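Local coordinates for 2-keto acid:ferredoxin oxidoreductase subunit alpha (Pyrococcus furiosus, PDB 4WBX), which probably serves as the alpha subunit of an enzyme that oxidises 2-oxoglutarate with CoA to succinyl-CoA and CO2, passing the electrons to ferredoxin, at the interface of chains A and B. Coordinates in Å, arbitrary orientation; residue numbers count along the deposited sequence, not the author numbering. Chains: chain A/B, 2-keto acid:ferredoxin oxidoreductase subunit alpha.

Contact 1: the interface of chains A and B. Residues chain A 137, 352-353, 355, 376; chain B 144, 148-149, 271.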
loop_
_atom_site.group_PDB
_atom_site.type_symbol
_atom_site.label_atom_id
_atom_site.label_comp_id
_atom_site.label_asym_id
_atom_site.label_seq_id
_atom_site.Cartn_x
_atom_site.Cartn_y
_atom_site.Cartn_z
ATOM N N GLY A 137 23.934 -1.210 -2.499
ATOM C CA GLY A 137 23.119 -2.219 -3.147
ATOM C C GLY A 137 21.787 -1.824 -3.798
ATOM O O GLY A 137 20.926 -2.697 -3.969
ATOM N N ASN A 352 28.625 -3.832 -2.596
ATOM C CA ASN A 352 27.556 -4.721 -3.026
ATOM C C ASN A 352 28.191 -6.018 -3.546
ATOM O O ASN A 352 29.382 -6.254 -3.315
ATOM C CB ASN A 352 26.699 -4.049 -4.084
ATOM C CG ASN A 352 27.484 -3.673 -5.317
ATOM O OD1 ASN A 352 28.281 -4.463 -5.820
ATOM N ND2 ASN A 352 27.255 -2.461 -5.827
ATOM N N LEU A 353 27.444 -6.856 -4.257
ATOM C CA LEU A 353 28.065 -8.052 -4.826
ATOM C C LEU A 353 28.205 -7.951 -6.322
ATOM O O LEU A 353 28.351 -8.957 -6.997
ATOM C CB LEU A 353 27.295 -9.315 -4.457
ATOM C CG LEU A 353 27.443 -9.606 -2.960
ATOM C CD1 LEU A 353 26.695 -10.855 -2.487
ATOM C CD2 LEU A 353 28.907 -9.716 -2.622
ATOM N N GLN A 355 27.313 -4.618 -9.242
ATOM C CA GLN A 355 26.217 -3.922 -9.887
ATOM C C GLN A 355 26.821 -2.888 -10.792
ATOM O O GLN A 355 26.577 -2.885 -11.989
ATOM C CB GLN A 355 25.273 -3.256 -8.864
ATOM C CG GLN A 355 24.642 -4.213 -7.855
ATOM C CD GLN A 355 23.768 -3.523 -6.820
ATOM O OE1 GLN A 355 23.447 -2.329 -6.929
ATOM N NE2 GLN A 355 23.377 -4.280 -5.801
ATOM N N ILE A 376 30.915 -5.783 1.793
ATOM C CA ILE A 376 29.558 -5.553 2.256
ATOM C C ILE A 376 29.522 -5.900 3.739
ATOM O O ILE A 376 30.353 -6.663 4.226
ATOM C CB ILE A 376 28.518 -6.403 1.477
ATOM C CG1 ILE A 376 28.830 -7.891 1.615
ATOM C CG2 ILE A 376 28.510 -6.048 -0.002
ATOM C CD1 ILE A 376 27.671 -8.701 2.088
ATOM N N TRP B 144 16.379 -7.276 -11.104
ATOM C CA TRP B 144 16.983 -6.254 -10.259
ATOM C C TRP B 144 15.998 -5.348 -9.499
ATOM O O TRP B 144 16.401 -4.313 -8.967
ATOM C CB TRP B 144 17.855 -5.340 -11.110
ATOM C CG TRP B 144 19.021 -5.933 -11.832
ATOM C CD1 TRP B 144 19.165 -6.055 -13.187
ATOM C CD2 TRP B 144 20.251 -6.388 -11.253
ATOM N NE1 TRP B 144 20.390 -6.594 -13.481
ATOM C CE2 TRP B 144 21.081 -6.803 -12.313
ATOM C CE3 TRP B 144 20.730 -6.495 -9.937
ATOM C CZ2 TRP B 144 22.366 -7.323 -12.102
ATOM C CZ3 TRP B 144 22.004 -7.015 -9.727
ATOM C CH2 TRP B 144 22.806 -7.419 -10.806
ATOM N N GLY B 148 18.620 -4.089 -2.663
ATOM C CA GLY B 148 19.748 -4.758 -2.044
ATOM C C GLY B 148 20.466 -5.779 -2.912
ATOM O O GLY B 148 20.333 -5.791 -4.136
ATOM N N ASP B 149 21.240 -6.632 -2.251
ATOM C CA ASP B 149 21.939 -7.748 -2.873
ATOM C C ASP B 149 21.131 -8.985 -2.637
ATOM O O ASP B 149 20.791 -9.300 -1.503
ATOM C CB ASP B 149 23.342 -7.945 -2.281
ATOM C CG ASP B 149 24.363 -7.030 -2.897
ATOM O OD1 ASP B 149 24.508 -7.043 -4.144
ATOM O OD2 ASP B 149 24.998 -6.280 -2.122
ATOM N N VAL B 271 23.144 -15.298 -2.011
ATOM C CA VAL B 271 23.485 -15.020 -3.404
ATOM C C VAL B 271 24.219 -16.199 -4.037
ATOM O O VAL B 271 24.050 -16.502 -5.227
ATOM C CB VAL B 271 24.338 -13.742 -3.524
ATOM C CG1 VAL B 271 24.883 -13.545 -4.961
ATOM C CG2 VAL B 271 23.524 -12.544 -3.080
#
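The loop of A:Asn352, A:Leu353 and A:Gln355, which joins strand 345-350 to helix 356-363, receives B:Asp149 from the loop that follows helix 139-144 of chain B; helix 267-275 of chain B supplies B:Val271 beside it, and the loop of A:Gly137, just before helix 139-144 of chain A, meets B:Gly148. The patch belongs to a two-fold symmetric interface between two alpha subunits, whose place in the complete enzyme the structure alone does not show. The carboxylate of B:Asp149 makes the principal polar link. OD1 of B:Asp149 accepts the backbone N-H of A:Leu353 at 2.9 Å from N, in a moderately straight bond that arrives 41° out of the carboxylate plane. OD1 of B:Asp149 also lies 3.4 Å from the side-chain amide NE2 of A:Gln355, a weak hydrogen bond between planes turned steeply against each other. A:Gln355 reaches this point because its chain runs extended beyond CG (chi2 177°); its NE2 also points to the carbonyl O of A:Gly137 at 3.4 Å, again weakly, so the amide bridges the carboxylate and a backbone of its own chain. OD2 of B:Asp149 faces the aliphatic start of A:Asn352, with CB at 3.4 Å. CB and CG of A:Leu353 lie against the same carboxylate, CB 3.6 Å from OD1 of B:Asp149. An alanine in place of B:Asp149 would probably leave the backbone N-H of A:Leu353 and the amide of A:Gln355 without their carboxylate partner across the interface, and open a gap beside CB and CG of A:Leu353. Close by, N of B:Gly148 gives a weak, strongly bent hydrogen bond to O of A:Gly137. On the other flank the leucine and valine side chains run past one another in opposite directions. CD1 of A:Leu353 lies anti to CA (chi2 180°), and this methyl meets CG2 of B:Val271 at 3.6 Å.

Contact 2: the interface of chains A and B. Residues chain A 103, 145-147; chain B 97, 100, 141.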
loop_
_atom_site.group_PDB
_atom_site.type_symbol
_atom_site.label_atom_id
_atom_site.label_comp_id
_atom_site.label_asym_id
_atom_site.label_seq_id
_atom_site.Cartn_x
_atom_site.Cartn_y
_atom_site.Cartn_z
ATOM N N GLN A 103 8.425 2.174 -6.527
ATOM C CA GLN A 103 8.739 1.884 -7.945
ATOM C C GLN A 103 7.561 2.051 -8.929
ATOM O O GLN A 103 7.767 2.527 -10.039
ATOM C CB GLN A 103 9.323 0.477 -8.103
ATOM C CG GLN A 103 10.710 0.272 -7.446
ATOM C CD GLN A 103 11.763 1.323 -7.839
ATOM O OE1 GLN A 103 12.222 1.374 -8.985
ATOM N NE2 GLN A 103 12.146 2.160 -6.880
ATOM N N GLY A 145 14.188 -0.715 -11.707
ATOM C CA GLY A 145 13.141 -1.137 -10.791
ATOM C C GLY A 145 11.734 -0.810 -11.257
ATOM O O GLY A 145 10.778 -1.447 -10.842
ATOM N N THR A 146 11.620 0.215 -12.090
ATOM C CA THR A 146 10.410 0.526 -12.818
ATOM C C THR A 146 9.937 -0.644 -13.696
ATOM O O THR A 146 10.745 -1.372 -14.261
ATOM C CB THR A 146 10.655 1.760 -13.686
ATOM O OG1 THR A 146 10.622 2.911 -12.849
ATOM C CG2 THR A 146 9.612 1.937 -14.722
ATOM N N HIS A 147 8.626 -0.839 -13.800
ATOM C CA HIS A 147 8.098 -1.774 -14.781
ATOM C C HIS A 147 8.123 -1.126 -16.171
ATOM O O HIS A 147 7.853 0.076 -16.315
ATOM C CB HIS A 147 6.672 -2.213 -14.416
ATOM C CG HIS A 147 5.782 -2.411 -15.610
ATOM N ND1 HIS A 147 5.906 -3.488 -16.461
ATOM C CD2 HIS A 147 4.776 -1.647 -16.105
ATOM C CE1 HIS A 147 5.006 -3.387 -17.430
ATOM N NE2 HIS A 147 4.309 -2.281 -17.235
ATOM N N PRO B 97 2.265 -2.775 -13.540
ATOM C CA PRO B 97 2.668 -2.029 -12.348
ATOM C C PRO B 97 2.280 -2.762 -11.060
ATOM O O PRO B 97 2.705 -2.370 -9.992
ATOM C CB PRO B 97 1.933 -0.691 -12.498
ATOM C CG PRO B 97 0.876 -0.921 -13.510
ATOM C CD PRO B 97 1.343 -2.026 -14.406
ATOM N N SER B 100 5.518 -4.197 -9.943
ATOM C CA SER B 100 6.288 -3.203 -9.215
ATOM C C SER B 100 5.905 -3.187 -7.731
ATOM O O SER B 100 6.768 -3.217 -6.883
ATOM C CB SER B 100 6.093 -1.820 -9.832
ATOM O OG SER B 100 6.664 -1.770 -11.130
ATOM N N GLN B 141 13.459 -5.759 -14.597
ATOM C CA GLN B 141 12.799 -5.581 -13.317
ATOM C C GLN B 141 12.650 -6.920 -12.624
ATOM O O GLN B 141 12.710 -7.001 -11.404
ATOM C CB GLN B 141 11.441 -4.909 -13.481
ATOM C CG GLN B 141 10.695 -4.710 -12.176
ATOM C CD GLN B 141 9.293 -4.149 -12.377
ATOM O OE1 GLN B 141 8.885 -3.193 -11.703
ATOM N NE2 GLN B 141 8.543 -4.757 -13.292
#
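A:His147, in the loop after helix 139-144 of chain A, meets B:Gln141 from helix 139-144 of the partner and the short helix 97-101 that bears B:Pro97 and B:Ser100. The glutamine's amide group lies against the backbone of A:Gly145 to A:His147, CD of B:Gln141 3.6 Å from CA of A:His147. As modelled, the backbone N-H of A:His147 can give a hydrogen bond to OE1 of B:Gln141 at 3.2 Å. OE1 of B:Gln141, however, sits 2.7 Å from the carbonyl O of A:Gly145, and two acceptors this close would clash. Turning the amide over would relieve that clash but set its NH2 against N of A:His147, which leaves the assignment of these bonds doubtful. Beside it, CD2 of the A:His147 imidazole touches CD of B:Pro97 at 3.8 Å, the two side chains crossing at a slant, while CB of A:His147 rests 3.3 Å from the hydroxyl OG of B:Ser100. Farther out, A:Gln103 brings its backbone near CB of B:Ser100.

Behind this first shell, the chain of B:Gln141 is stretched out, with CG anti to its own backbone N (chi1 179°), which carries the amide across to the loop. In a turned-over amide the serine would have to accept; as modelled, OG of B:Ser100 donates to OE1 of B:Gln141 in the carbonyl plane, on a lone pair, at 2.7 Å.

The centres of the C-alpha atoms of contact 1 and contact 2 lie about 18 Å apart along one two-fold symmetric face, so each has a twin with the chains exchanged. Helix 139-144 of chain B serves both, giving B:Trp144 at its end to contact 1 and B:Gln141, three residues before, to contact 2. The loop that follows it also serves both, through different copies: residues 145-147 of chain A in contact 2, 148-149 of chain B in contact 1. The deposited assembly holds four alpha chains, whereas the enzyme combines four different subunits, so the structure alone does not show whether this pairing exists in it.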